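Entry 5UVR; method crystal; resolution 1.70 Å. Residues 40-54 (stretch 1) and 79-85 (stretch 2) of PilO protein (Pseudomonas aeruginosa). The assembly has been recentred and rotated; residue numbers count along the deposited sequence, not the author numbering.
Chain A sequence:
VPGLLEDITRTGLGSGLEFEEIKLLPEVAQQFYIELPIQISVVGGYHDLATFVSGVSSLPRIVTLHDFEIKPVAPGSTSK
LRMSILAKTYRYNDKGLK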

# COMPACT_ATOMS: atom_id res chain seq x y z
N ILE A 40 4.05 0.87 -3.37
CA ILE A 40 4.72 -0.34 -2.91
C ILE A 40 4.75 -1.39 -4.01
O ILE A 40 3.80 -1.55 -4.78
CB ILE A 40 4.09 -0.91 -1.62
CG1 ILE A 40 2.89 -1.79 -1.92
CG2 ILE A 40 3.73 0.18 -0.64
CD1 ILE A 40 2.36 -2.50 -0.71
N SER A 41 5.88 -2.09 -4.09
CA SER A 41 6.06 -3.25 -4.96
C SER A 41 6.43 -4.42 -4.08
O SER A 41 7.34 -4.32 -3.25
CB SER A 41 7.15 -3.02 -6.01
OG SER A 41 6.71 -2.12 -7.01
N VAL A 42 5.74 -5.54 -4.24
CA VAL A 42 5.95 -6.66 -3.34
C VAL A 42 5.76 -7.96 -4.12
O VAL A 42 4.99 -8.00 -5.09
CB VAL A 42 5.03 -6.54 -2.11
CG1 VAL A 42 3.57 -6.48 -2.54
CG2 VAL A 42 5.27 -7.64 -1.12
N VAL A 43 6.50 -8.99 -3.73
CA VAL A 43 6.53 -10.27 -4.44
C VAL A 43 6.06 -11.38 -3.51
O VAL A 43 6.48 -11.46 -2.36
CB VAL A 43 7.94 -10.58 -4.98
CG1 VAL A 43 8.02 -12.02 -5.48
CG2 VAL A 43 8.29 -9.62 -6.10
N GLY A 44 5.20 -12.26 -4.03
CA GLY A 44 4.71 -13.38 -3.24
C GLY A 44 3.73 -14.20 -4.05
O GLY A 44 3.46 -13.92 -5.22
N GLY A 45 3.19 -15.24 -3.41
CA GLY A 45 2.12 -16.01 -4.00
C GLY A 45 0.78 -15.29 -3.89
O GLY A 45 0.60 -14.34 -3.11
N TYR A 46 -0.19 -15.76 -4.67
CA TYR A 46 -1.53 -15.14 -4.63
C TYR A 46 -2.09 -15.09 -3.22
O TYR A 46 -2.68 -14.07 -2.82
CB TYR A 46 -2.50 -15.92 -5.52
CG TYR A 46 -2.28 -15.75 -7.00
CD1 TYR A 46 -2.65 -14.58 -7.65
CD2 TYR A 46 -1.73 -16.78 -7.76
CE1 TYR A 46 -2.45 -14.43 -9.01
CE2 TYR A 46 -1.54 -16.64 -9.11
CZ TYR A 46 -1.89 -15.48 -9.73
OH TYR A 46 -1.69 -15.35 -11.08
N HIS A 47 -1.96 -16.19 -2.47
CA HIS A 47 -2.55 -16.27 -1.15
C HIS A 47 -1.96 -15.22 -0.21
O HIS A 47 -2.68 -14.48 0.45
CB HIS A 47 -2.33 -17.67 -0.58
CG HIS A 47 -3.16 -17.98 0.62
ND1 HIS A 47 -3.18 -19.24 1.19
CD2 HIS A 47 -4.02 -17.23 1.34
CE1 HIS A 47 -4.01 -19.23 2.22
NE2 HIS A 47 -4.53 -18.02 2.33
N ASP A 48 -0.63 -15.17 -0.13
CA ASP A 48 -0.01 -14.19 0.76
C ASP A 48 -0.26 -12.76 0.31
O ASP A 48 -0.41 -11.86 1.14
CB ASP A 48 1.49 -14.49 0.85
CG ASP A 48 1.78 -15.79 1.56
OD1 ASP A 48 1.16 -16.07 2.61
OD2 ASP A 48 2.64 -16.54 1.07
N LEU A 49 -0.31 -12.52 -1.00
CA LEU A 49 -0.63 -11.18 -1.47
C LEU A 49 -2.06 -10.81 -1.10
O LEU A 49 -2.33 -9.67 -0.68
CB LEU A 49 -0.42 -11.10 -2.97
CG LEU A 49 1.04 -11.15 -3.42
CD1 LEU A 49 1.14 -11.43 -4.91
CD2 LEU A 49 1.70 -9.80 -3.11
N ALA A 50 -2.99 -11.75 -1.26
CA ALA A 50 -4.38 -11.48 -0.89
C ALA A 50 -4.51 -11.20 0.60
O ALA A 50 -5.22 -10.27 0.99
CB ALA A 50 -5.27 -12.66 -1.27
N THR A 51 -3.84 -12.00 1.43
CA THR A 51 -3.89 -11.77 2.87
C THR A 51 -3.39 -10.38 3.22
O THR A 51 -3.96 -9.69 4.08
CB THR A 51 -3.07 -12.85 3.59
OG1 THR A 51 -3.67 -14.13 3.35
CG2 THR A 51 -3.05 -12.60 5.08
N PHE A 52 -2.33 -9.94 2.54
CA PHE A 52 -1.81 -8.59 2.74
C PHE A 52 -2.86 -7.53 2.37
O PHE A 52 -3.09 -6.58 3.13
CB PHE A 52 -0.54 -8.40 1.91
CG PHE A 52 0.02 -7.01 1.96
CD1 PHE A 52 0.59 -6.53 3.13
CD2 PHE A 52 0.02 -6.19 0.84
CE1 PHE A 52 1.13 -5.24 3.18
CE2 PHE A 52 0.55 -4.91 0.89
CZ PHE A 52 1.11 -4.44 2.07
N VAL A 53 -3.47 -7.64 1.19
CA VAL A 53 -4.47 -6.65 0.77
C VAL A 53 -5.63 -6.60 1.77
O VAL A 53 -6.10 -5.52 2.15
CB VAL A 53 -4.96 -6.96 -0.66
CG1 VAL A 53 -6.17 -6.07 -1.02
CG2 VAL A 53 -3.85 -6.75 -1.66
N SER A 54 -6.08 -7.77 2.24
CA SER A 54 -7.13 -7.80 3.25
C SER A 54 -6.66 -7.17 4.55
O SER A 54 -7.43 -6.49 5.24
CB SER A 54 -7.59 -9.23 3.50
OG SER A 54 -8.34 -9.68 2.39
N SER A 79 4.89 -19.73 -10.51
CA SER A 79 5.88 -18.91 -9.82
C SER A 79 5.21 -17.69 -9.18
O SER A 79 4.05 -17.36 -9.46
CB SER A 79 7.00 -18.49 -10.76
OG SER A 79 6.67 -17.32 -11.49
N LYS A 80 5.97 -17.03 -8.31
CA LYS A 80 5.43 -15.91 -7.54
C LYS A 80 5.12 -14.72 -8.44
O LYS A 80 5.57 -14.62 -9.59
CB LYS A 80 6.41 -15.52 -6.43
CG LYS A 80 6.54 -16.58 -5.35
CD LYS A 80 7.36 -16.10 -4.17
CE LYS A 80 8.82 -15.87 -4.55
NZ LYS A 80 9.64 -15.43 -3.38
N LEU A 81 4.34 -13.79 -7.88
CA LEU A 81 3.83 -12.63 -8.59
C LEU A 81 4.46 -11.37 -8.03
O LEU A 81 4.79 -11.30 -6.84
CB LEU A 81 2.31 -12.53 -8.47
CG LEU A 81 1.37 -13.63 -8.97
CD1 LEU A 81 1.59 -13.90 -10.45
CD2 LEU A 81 1.47 -14.92 -8.16
N ARG A 82 4.61 -10.36 -8.88
CA ARG A 82 4.99 -9.03 -8.45
C ARG A 82 3.75 -8.15 -8.46
O ARG A 82 3.14 -7.93 -9.52
CB ARG A 82 6.08 -8.44 -9.34
CG ARG A 82 6.40 -6.97 -9.03
CD ARG A 82 7.61 -6.50 -9.79
NE ARG A 82 8.80 -7.27 -9.42
CZ ARG A 82 9.40 -8.17 -10.19
NH1 ARG A 82 8.94 -8.43 -11.40
NH2 ARG A 82 10.47 -8.82 -9.74
N MET A 83 3.37 -7.66 -7.29
CA MET A 83 2.21 -6.78 -7.12
C MET A 83 2.68 -5.36 -6.85
O MET A 83 3.48 -5.14 -5.94
CB MET A 83 1.31 -7.26 -5.98
CG MET A 83 0.04 -6.44 -5.85
SD MET A 83 -1.02 -7.01 -4.51
CE MET A 83 -0.18 -6.25 -3.12
N SER A 84 2.17 -4.40 -7.62
CA SER A 84 2.40 -2.98 -7.39
C SER A 84 1.08 -2.32 -7.03
O SER A 84 0.05 -2.60 -7.66
CB SER A 84 2.98 -2.28 -8.63
OG SER A 84 4.34 -2.61 -8.81
N ILE A 85 1.10 -1.45 -6.03
CA ILE A 85 -0.12 -0.79 -5.59
C ILE A 85 0.24 0.56 -4.97
O ILE A 85 1.31 0.72 -4.38
CB ILE A 85 -0.90 -1.70 -4.61
CG1 ILE A 85 -2.35 -1.24 -4.45
CG2 ILE A 85 -0.24 -1.76 -3.26
CD1 ILE A 85 -3.22 -2.32 -3.87

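How do the two backbones pair? Strands 40-44 and 81-85 run antiparallel, their directions 157° apart, and bond through alternating residues. Ile 40 with Ile 85, Val 42 with Met 83 and Gly 44 with Leu 81 each exchange two hydrogen bonds; Val 42 N reaches Met 83 O at 2.9 Å, and Met 83 N reaches Val 42 O at 2.8 Å. Between these pairs the alpha carbons close in, so that Val 43 CA lies 3.1 Å from Leu 81 O in a CA-H...O contact.

Why does Met 83 extend its side chain? With chi1 and chi2 both t, the chain reaches out from the sheet on the face it shares with Val 42, and chi3 at 80° (p) turns the terminal methyl into an apolar pocket. Met 83 CE sits 3.8 Å from Val 42 CG1, 4.0 Å from Val 53 CG2, and 4.0 Å from Phe 52 CD2, at the edge of that ring. Nearer the strand, Leu 49 CD2 packs 3.9 Å from Met 83 CB, so the helix touches this methionine at its base and near its tip.

What does Leu 81 gain from its m,m conformation? It carries Leu 81 CD2 over one face of the Tyr 46 ring, 3.6 Å from Tyr 46 CE2; the line to the ring centroid runs 13° off the ring normal, a CH-pi contact. Leu 49 CD1 meets Leu 81 CB at 3.9 Å. Opposite Leu 81 in the sheet stands Gly 44, which contributes backbone alone.

What happens on the other sheet face? Ser 41 and Ser 84 both adopt m, bringing Ser 41 OG within 3.0 Å of Ser 84 OG for a hydrogen bond that either could donate. Next along, Val 43, in t, places Val 43 CG2 4.1 Å from Arg 82 CB, apolar contact against the aliphatic base of a long side chain whose guanidinium bonds elsewhere in the structure.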